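Local coordinates for protein acyl-CoA dehydrogenase FadE3 (Mycobacterium smegmatis, PDB 4IV6) that belongs to the acyl-CoA dehydrogenase family of flavoproteins and holds dihydroflavine-adenine dinucleotide with residues from more than one subunit of a four-chain assembly, at residues Ala322-Phe325 with Ala326-Ala330; Ala359-Ile363 with Val364-Thr368; Glu370-Arg373 with Asn374-Ala377. One frame throughout, in Å; residues are numbered along the deposited sequence. Where two conformers were deposited one is given.

Interaction 1 (Ala322-Phe325 with Ala326-Ala330); sequences AKLF and ASETA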
# COMPACT_ATOMS: atom_id res chain seq x y z
N ALA B 322 -17.98 -4.68 4.61
CA ALA B 322 -18.36 -4.12 3.34
C ALA B 322 -18.09 -2.62 3.34
O ALA B 322 -17.56 -2.06 2.37
CB ALA B 322 -19.84 -4.41 3.05
N LYS B 323 -18.46 -1.96 4.44
CA LYS B 323 -18.26 -0.51 4.55
C LYS B 323 -16.78 -0.15 4.52
O LYS B 323 -16.37 0.76 3.83
CB LYS B 323 -18.96 -0.00 5.81
CG LYS B 323 -19.01 1.52 5.98
CD LYS B 323 -17.75 2.08 6.61
CE LYS B 323 -18.00 3.52 7.08
NZ LYS B 323 -16.82 4.13 7.69
N LEU B 324 -15.99 -0.87 5.32
CA LEU B 324 -14.55 -0.63 5.40
C LEU B 324 -13.88 -0.87 4.05
O LEU B 324 -13.17 -0.01 3.54
CB LEU B 324 -13.92 -1.55 6.45
CG LEU B 324 -12.39 -1.48 6.62
CD1 LEU B 324 -11.98 -0.10 7.12
CD2 LEU B 324 -11.96 -2.55 7.58
N PHE B 325 -14.13 -2.03 3.46
CA PHE B 325 -13.48 -2.35 2.21
C PHE B 325 -13.90 -1.42 1.07
O PHE B 325 -13.06 -0.94 0.29
CB PHE B 325 -13.73 -3.80 1.80
CG PHE B 325 -12.87 -4.25 0.66
CD1 PHE B 325 -11.55 -4.62 0.89
CD2 PHE B 325 -13.35 -4.27 -0.64
CE1 PHE B 325 -10.73 -5.02 -0.17
CE2 PHE B 325 -12.53 -4.65 -1.70
CZ PHE B 325 -11.23 -5.02 -1.46
N ALA B 326 -15.21 -1.19 0.94
CA ALA B 326 -15.68 -0.40 -0.18
C ALA B 326 -15.22 1.06 -0.09
O ALA B 326 -14.87 1.67 -1.10
CB ALA B 326 -17.22 -0.45 -0.28
N SER B 327 -15.28 1.64 1.10
CA SER B 327 -14.88 3.04 1.29
C SER B 327 -13.38 3.26 1.02
O SER B 327 -13.00 4.27 0.37
CB SER B 327 -15.26 3.53 2.69
OG SER B 327 -14.57 2.87 3.72
N GLU B 328 -12.53 2.34 1.48
CA GLU B 328 -11.08 2.45 1.22
C GLU B 328 -10.83 2.25 -0.28
O GLU B 328 -10.05 3.00 -0.90
CB GLU B 328 -10.29 1.41 2.02
CG GLU B 328 -10.29 1.65 3.51
CD GLU B 328 -9.60 2.94 3.92
OE1 GLU B 328 -8.65 3.37 3.26
OE2 GLU B 328 -9.98 3.53 4.94
N THR B 329 -11.53 1.27 -0.88
CA THR B 329 -11.42 1.01 -2.30
C THR B 329 -11.85 2.23 -3.13
O THR B 329 -11.16 2.59 -4.07
CB THR B 329 -12.25 -0.22 -2.72
OG1 THR B 329 -11.64 -1.39 -2.17
CG2 THR B 329 -12.27 -0.41 -4.23
N ALA B 330 -12.98 2.86 -2.78
CA ALA B 330 -13.43 4.03 -3.54
C ALA B 330 -12.42 5.17 -3.52
O ALA B 330 -12.21 5.83 -4.53
CB ALA B 330 -14.82 4.51 -3.09
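Phe325 and Thr329, one helical turn apart, meet twice, through the ring and through a shared carbonyl. Polar contacts come first. The hydroxyl of Thr329 donates to Phe325 O (OG1 to O 2.9 Å) from above the carbonyl plane, 36° out of it, while the backbone N of Thr329 binds the same oxygen from the opposite face. Lys323 O is held in the same two-sided way by Ser327: its OG donates at 2.8 Å and its N at 3.1 Å. Ser327 OG is turned between its own backbone N and carbonyl carbon (chi1 66°), which brings it back to the preceding turn, and it also has a hydrogen bond with Asn369. Plain helical bonds, Ala326 N to Ala322 O and Glu328 N to Leu324 O, complete the turn.

Van der Waals contact is led by the Phe325 ring. Thr329 OG1 sits over one of its faces, offset toward the rim, 3.4 Å from CE2. The apolar part of Glu328 folds back, its CG lying 3.3 Å from Leu324 O. Its carboxylate is occupied further out: OE2 bonds Asn369 and forms a salt bridge with Arg339 of the third subunit. Lys323 NZ likewise reaches Asn369.

Leu324 and Phe325 touch the second subunit, Phe325 meeting its own counterpart there, and Ala326 faces helix 234-270. This is a central turn of helix 316-340 in the helical C-terminal domain of the acyl-CoA dehydrogenase fold, with serine and threonine hydroxyls returned to carbonyls four residues back.

Interaction 2 (Ala359-Ile363 with Val364-Thr368); sequences APLMI and VGEGT. With FDA (dihydroflavine-adenine dinucleotide), chain D.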
# COMPACT_ATOMS: atom_id res chain seq x y z
N ALA B 359 -15.15 10.91 -1.93
CA ALA B 359 -14.76 9.61 -1.38
C ALA B 359 -14.37 9.60 0.11
O ALA B 359 -14.78 8.69 0.83
CB ALA B 359 -13.66 8.98 -2.25
N PRO B 360 -13.63 10.60 0.58
CA PRO B 360 -13.29 10.63 1.99
C PRO B 360 -14.48 10.70 2.95
O PRO B 360 -14.35 10.26 4.11
CB PRO B 360 -12.39 11.87 2.12
CG PRO B 360 -11.93 12.18 0.75
CD PRO B 360 -13.02 11.73 -0.15
N LEU B 361 -15.62 11.17 2.47
CA LEU B 361 -16.82 11.23 3.32
C LEU B 361 -17.15 9.87 3.91
O LEU B 361 -17.43 9.78 5.11
CB LEU B 361 -18.02 11.76 2.55
CG LEU B 361 -19.34 12.01 3.30
CD1 LEU B 361 -20.25 10.80 3.29
CD2 LEU B 361 -19.16 12.52 4.73
N MET B 362 -17.11 8.81 3.10
CA MET B 362 -17.47 7.47 3.55
C MET B 362 -16.43 6.86 4.48
O MET B 362 -16.70 5.88 5.16
CB MET B 362 -17.71 6.55 2.35
CG MET B 362 -19.02 6.83 1.62
SD MET B 362 -18.97 8.29 0.56
CE MET B 362 -18.27 7.57 -0.95
N ILE B 363 -15.25 7.44 4.49
CA ILE B 363 -14.15 7.00 5.36
C ILE B 363 -14.21 7.65 6.76
O ILE B 363 -14.07 6.94 7.77
CB ILE B 363 -12.81 7.32 4.68
CG1 ILE B 363 -12.56 6.31 3.57
CG2 ILE B 363 -11.65 7.30 5.65
CD1 ILE B 363 -11.33 6.62 2.73
N VAL B 364 -14.39 8.97 6.82
CA VAL B 364 -14.27 9.74 8.09
C VAL B 364 -15.58 10.22 8.66
O VAL B 364 -15.62 10.62 9.83
CB VAL B 364 -13.37 11.00 7.97
CG1 VAL B 364 -12.01 10.65 7.46
CG2 VAL B 364 -14.01 12.10 7.10
N GLY B 365 -16.61 10.23 7.84
CA GLY B 365 -17.86 10.92 8.16
C GLY B 365 -19.10 10.04 8.18
O GLY B 365 -20.23 10.53 8.19
N GLU B 366 -18.91 8.72 8.19
CA GLU B 366 -20.06 7.80 8.40
C GLU B 366 -19.61 6.73 9.38
O GLU B 366 -19.51 5.53 9.06
CB GLU B 366 -20.48 7.21 7.06
CG GLU B 366 -21.02 8.23 6.04
CD GLU B 366 -22.44 8.71 6.34
OE1 GLU B 366 -23.04 8.18 7.31
OE2 GLU B 366 -22.97 9.61 5.61
N GLY B 367 -19.33 7.17 10.62
CA GLY B 367 -18.44 6.43 11.51
C GLY B 367 -17.05 6.37 10.85
O GLY B 367 -16.92 6.33 9.62
N THR B 368 -15.98 6.38 11.64
CA THR B 368 -14.66 6.30 11.04
C THR B 368 -14.19 4.87 10.77
O THR B 368 -14.60 3.91 11.41
CB THR B 368 -13.58 6.98 11.90
OG1 THR B 368 -13.31 6.18 13.06
CG2 THR B 368 -13.99 8.40 12.29
PA FDA D . -13.45 11.57 16.67
O1A FDA D . -14.28 10.54 17.39
O2A FDA D . -13.10 12.88 17.34
O5B FDA D . -12.11 10.86 16.17
C5B FDA D . -10.99 11.59 15.62
C4B FDA D . -9.91 10.59 15.16
O4B FDA D . -9.55 9.69 16.23
C3B FDA D . -10.40 9.68 14.05
O3B FDA D . -9.28 9.27 13.25
C2B FDA D . -11.00 8.53 14.83
O2B FDA D . -11.10 7.31 14.09
C1B FDA D . -9.96 8.37 15.91
N9A FDA D . -10.47 7.68 17.13
C8A FDA D . -11.34 8.19 18.02
N7A FDA D . -11.55 7.31 19.02
C5A FDA D . -10.80 6.22 18.75
C6A FDA D . -10.55 4.93 19.38
N6A FDA D . -11.16 4.63 20.52
N1A FDA D . -9.70 4.05 18.80
C2A FDA D . -9.06 4.36 17.66
N3A FDA D . -9.24 5.53 17.01
C4A FDA D . -10.06 6.47 17.52
N1 FDA D . -23.37 11.95 12.34
C2 FDA D . -24.65 11.80 12.63
O2 FDA D . -24.98 11.50 13.80
N3 FDA D . -25.62 11.96 11.71
C4 FDA D . -25.39 12.29 10.44
O4 FDA D . -26.34 12.46 9.62
C4X FDA D . -23.98 12.45 10.03
N5 FDA D . -23.62 12.82 8.78
C5X FDA D . -22.39 13.36 8.58
C6 FDA D . -22.11 14.13 7.44
C7 FDA D . -20.84 14.65 7.21
C7M FDA D . -20.57 15.51 5.99
C8 FDA D . -19.80 14.40 8.13
C8M FDA D . -18.39 14.92 7.96
C9 FDA D . -20.08 13.65 9.26
C9A FDA D . -21.37 13.14 9.50
N10 FDA D . -21.61 12.41 10.69
C10 FDA D . -22.96 12.29 11.08
C1' FDA D . -20.63 12.54 11.77
C2' FDA D . -19.70 11.35 11.68
O2' FDA D . -20.39 10.14 12.00
C3' FDA D . -18.52 11.58 12.62
O3' FDA D . -17.65 12.52 12.01
C4' FDA D . -17.75 10.32 12.94
O4' FDA D . -18.51 9.64 13.95
C5' FDA D . -16.36 10.64 13.54
O5' FDA D . -16.53 11.55 14.60
P FDA D . -15.50 12.67 15.03
O1P FDA D . -16.08 13.19 16.33
O2P FDA D . -15.28 13.61 13.90
O3P FDA D . -14.14 11.81 15.25
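Leu361 and Glu366 are brought together by their torsions: Leu361 CG stands opposite its backbone N (chi1 -175°), and the Glu366 chain starts beside its own N (chi1 -64°) and bends again at chi2 (-76°). The result is a slanting contact in which Leu361 CD1 lies 3.8 Å from both CG and OE2 of Glu366. The carboxylate itself is engaged by Arg252 in a salt bridge. The other leucine branch, CD2, packs on the methyl-bearing end of the flavin, 3.5 Å from C7M, and passes close to Gly365, whose bare CA leaves room for it.

Helix 352-364 ends here. Pro360 O accepts from Val364 N at 3.0 Å and from Ile363 N as well, Gly365 N closes on Leu361 O, and Gly365 then leaves helical geometry. The loop turns back at Thr368, whose CA-H points to Ile363 O (CA to O 3.4 Å).

This turn lines the cofactor. Gly365 O lies 3.1 Å from flavin C9A, and Gly367 N gives a weak bond to the ribityl O2'. Thr368 OG1 is 2.7 Å from the adenosine O2B, while the same side chain caps Ile371 N at the start of the next helix. Nonpolar leucine thus meets the dimethyl end of the flavin, whereas backbone and hydroxyl groups face its sugar and ribityl oxygens, so the loop matches apolar and polar parts of the cofactor from the flavin through the ribityl chain to the adenosine ribose.

Interaction 3 (Glu370-Arg373 with Asn374-Ala377); sequences EIQR and NVIA. With FDA (dihydroflavine-adenine dinucleotide), chain D.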
# COMPACT_ATOMS: atom_id res chain seq x y z
N GLU B 370 -11.25 3.76 11.56
CA GLU B 370 -10.54 3.27 12.75
C GLU B 370 -11.53 2.59 13.71
O GLU B 370 -11.30 1.47 14.18
CB GLU B 370 -9.75 4.36 13.46
CG GLU B 370 -8.62 5.00 12.62
CD GLU B 370 -9.11 5.90 11.51
OE1 GLU B 370 -10.19 6.51 11.66
OE2 GLU B 370 -8.43 5.99 10.45
N ILE B 371 -12.66 3.24 13.96
CA ILE B 371 -13.67 2.62 14.81
C ILE B 371 -14.19 1.34 14.15
O ILE B 371 -14.38 0.33 14.82
CB ILE B 371 -14.86 3.55 15.13
CG1 ILE B 371 -14.39 4.75 15.95
CG2 ILE B 371 -15.96 2.77 15.87
CD1 ILE B 371 -13.72 4.41 17.25
N GLN B 372 -14.40 1.38 12.85
CA GLN B 372 -14.92 0.20 12.15
C GLN B 372 -13.96 -1.02 12.29
O GLN B 372 -14.41 -2.15 12.47
CB GLN B 372 -15.16 0.55 10.70
CG GLN B 372 -15.84 -0.55 9.91
CD GLN B 372 -17.21 -0.87 10.46
OE1 GLN B 372 -18.18 -0.19 10.14
NE2 GLN B 372 -17.30 -1.93 11.28
N ARG B 373 -12.65 -0.80 12.20
CA ARG B 373 -11.70 -1.92 12.38
C ARG B 373 -11.76 -2.46 13.79
O ARG B 373 -11.68 -3.67 13.99
CB ARG B 373 -10.25 -1.51 12.09
CG ARG B 373 -9.95 -1.20 10.65
CD ARG B 373 -8.46 -1.21 10.35
NE ARG B 373 -8.23 -0.99 8.91
CZ ARG B 373 -8.25 0.20 8.32
NH1 ARG B 373 -8.45 1.31 9.02
NH2 ARG B 373 -8.04 0.29 7.02
N ASN B 374 -11.86 -1.57 14.79
CA ASN B 374 -11.99 -2.01 16.19
C ASN B 374 -13.19 -2.93 16.34
O ASN B 374 -13.13 -3.94 17.05
CB ASN B 374 -12.20 -0.84 17.18
CG ASN B 374 -10.97 0.04 17.34
OD1 ASN B 374 -9.80 -0.35 17.05
ND2 ASN B 374 -11.23 1.24 17.85
N VAL B 375 -14.30 -2.56 15.71
CA VAL B 375 -15.56 -3.29 15.86
C VAL B 375 -15.41 -4.65 15.20
O VAL B 375 -15.81 -5.67 15.76
CB VAL B 375 -16.72 -2.49 15.22
CG1 VAL B 375 -17.95 -3.37 15.00
CG2 VAL B 375 -17.11 -1.30 16.09
N ILE B 376 -14.78 -4.67 14.03
CA ILE B 376 -14.55 -5.90 13.27
C ILE B 376 -13.63 -6.87 14.03
O ILE B 376 -13.91 -8.08 14.08
CB ILE B 376 -14.02 -5.57 11.86
CG1 ILE B 376 -15.15 -4.97 11.00
CG2 ILE B 376 -13.48 -6.82 11.15
CD1 ILE B 376 -14.65 -4.28 9.77
N ALA B 377 -12.57 -6.35 14.66
CA ALA B 377 -11.65 -7.23 15.42
C ALA B 377 -12.38 -7.95 16.55
O ALA B 377 -12.22 -9.14 16.75
CB ALA B 377 -10.47 -6.44 15.96
PA FDA D . -13.45 11.57 16.67
O1A FDA D . -14.28 10.54 17.39
O2A FDA D . -13.10 12.88 17.34
O5B FDA D . -12.11 10.86 16.17
C5B FDA D . -10.99 11.59 15.62
C4B FDA D . -9.91 10.59 15.16
O4B FDA D . -9.55 9.69 16.23
C3B FDA D . -10.40 9.68 14.05
O3B FDA D . -9.28 9.27 13.25
C2B FDA D . -11.00 8.53 14.83
O2B FDA D . -11.10 7.31 14.09
C1B FDA D . -9.96 8.37 15.91
N9A FDA D . -10.47 7.68 17.13
C8A FDA D . -11.34 8.19 18.02
N7A FDA D . -11.55 7.31 19.02
C5A FDA D . -10.80 6.22 18.75
C6A FDA D . -10.55 4.93 19.38
N6A FDA D . -11.16 4.63 20.52
N1A FDA D . -9.70 4.05 18.80
C2A FDA D . -9.06 4.36 17.66
N3A FDA D . -9.24 5.53 17.01
C4A FDA D . -10.06 6.47 17.52
N1 FDA D . -23.37 11.95 12.34
C2 FDA D . -24.65 11.80 12.63
O2 FDA D . -24.98 11.50 13.80
N3 FDA D . -25.62 11.96 11.71
C4 FDA D . -25.39 12.29 10.44
O4 FDA D . -26.34 12.46 9.62
C4X FDA D . -23.98 12.45 10.03
N5 FDA D . -23.62 12.82 8.78
C5X FDA D . -22.39 13.36 8.58
C6 FDA D . -22.11 14.13 7.44
C7 FDA D . -20.84 14.65 7.21
C7M FDA D . -20.57 15.51 5.99
C8 FDA D . -19.80 14.40 8.13
C8M FDA D . -18.39 14.92 7.96
C9 FDA D . -20.08 13.65 9.26
C9A FDA D . -21.37 13.14 9.50
N10 FDA D . -21.61 12.41 10.69
C10 FDA D . -22.96 12.29 11.08
C1' FDA D . -20.63 12.54 11.77
C2' FDA D . -19.70 11.35 11.68
O2' FDA D . -20.39 10.14 12.00
C3' FDA D . -18.52 11.58 12.62
O3' FDA D . -17.65 12.52 12.01
C4' FDA D . -17.75 10.32 12.94
O4' FDA D . -18.51 9.64 13.95
C5' FDA D . -16.36 10.64 13.54
O5' FDA D . -16.53 11.55 14.60
P FDA D . -15.50 12.67 15.03
O1P FDA D . -16.08 13.19 16.33
O2P FDA D . -15.28 13.61 13.90
O3P FDA D . -14.14 11.81 15.25
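Residues Glu370-Arg373 and Asn374-Ala377 form two successive turns of helix 369-383, joined by four regular backbone bonds: Asn374 N to Glu370 O, Val375 N to Ile371 O, Ile376 N to Gln372 O and Ala377 N to Arg373 O. The last is the shortest, at 2.9 Å, and the first the longest, at 3.2 Å.

Among the side chains, Gln372 and Ile376 make the closest approach. Gln372 leaves with CG opposite its backbone N (chi1 -173°) and folds at chi2 (62°), which swings its amide forward along the helix, toward the C-terminal end, until NE2 lies 3.7 Å from Ile376 CG1. Ile376 in turn lays its CG1 and CD1 against Gln372 O. Ile371 and Val375 pack more loosely through their CG2 methyls, 4.2 Å apart.

The first turn also carries part of the cofactor site. Glu370 OE1 accepts a 2.7 Å bond from the ribose hydroxyl O2B of dihydroflavine-adenine dinucleotide and is linked weakly to Thr368 OG1, so OE1 is met by both the cofactor and, weakly, the residue at the helix N-cap. Ile371 CD1 sits over a face of the adenine, 3.7 Å from C5A. From that same face comes Asn374 ND2, 3.3 Å from N1A but well out of the ring plane.

Beyond the ligand, Gln372, Arg373 and Ile376 rest on Leu324 of helix 316-340, and Ile376 also touches Met321. On the second subunit, Arg373 NE forms a salt bridge with Asp290, and Ile376 and Ala377 pack on Ala289 and Gly285, all three of them on helix 282-310 of that subunit, while Glu370 and Asn374 pack on Met287 and Ser283 of the third subunit.

How the interactions relate
Interaction 1 lies on a helix that touches both of the others. Its centre is about 10 Å from that of interaction 2 and about 13 Å from that of interaction 3. Lys323 joins it to the loop: NZ is 2.9 Å from Gly367 O, a probable hydrogen bond, and also reaches Met362 O, placing this ammonium behind the flavin-binding turn, with its side chain about 8 Å from the cofactor. Leu324 CD2 meets Ile376 CD1 of interaction 3 at 3.9 Å. Interactions 2 and 3 adjoin in sequence and share the ligand, the loop lining flavin, ribityl chain and, through Thr368, the adenosine ribose, the helix the ribose and adenine; both also touch the third subunit.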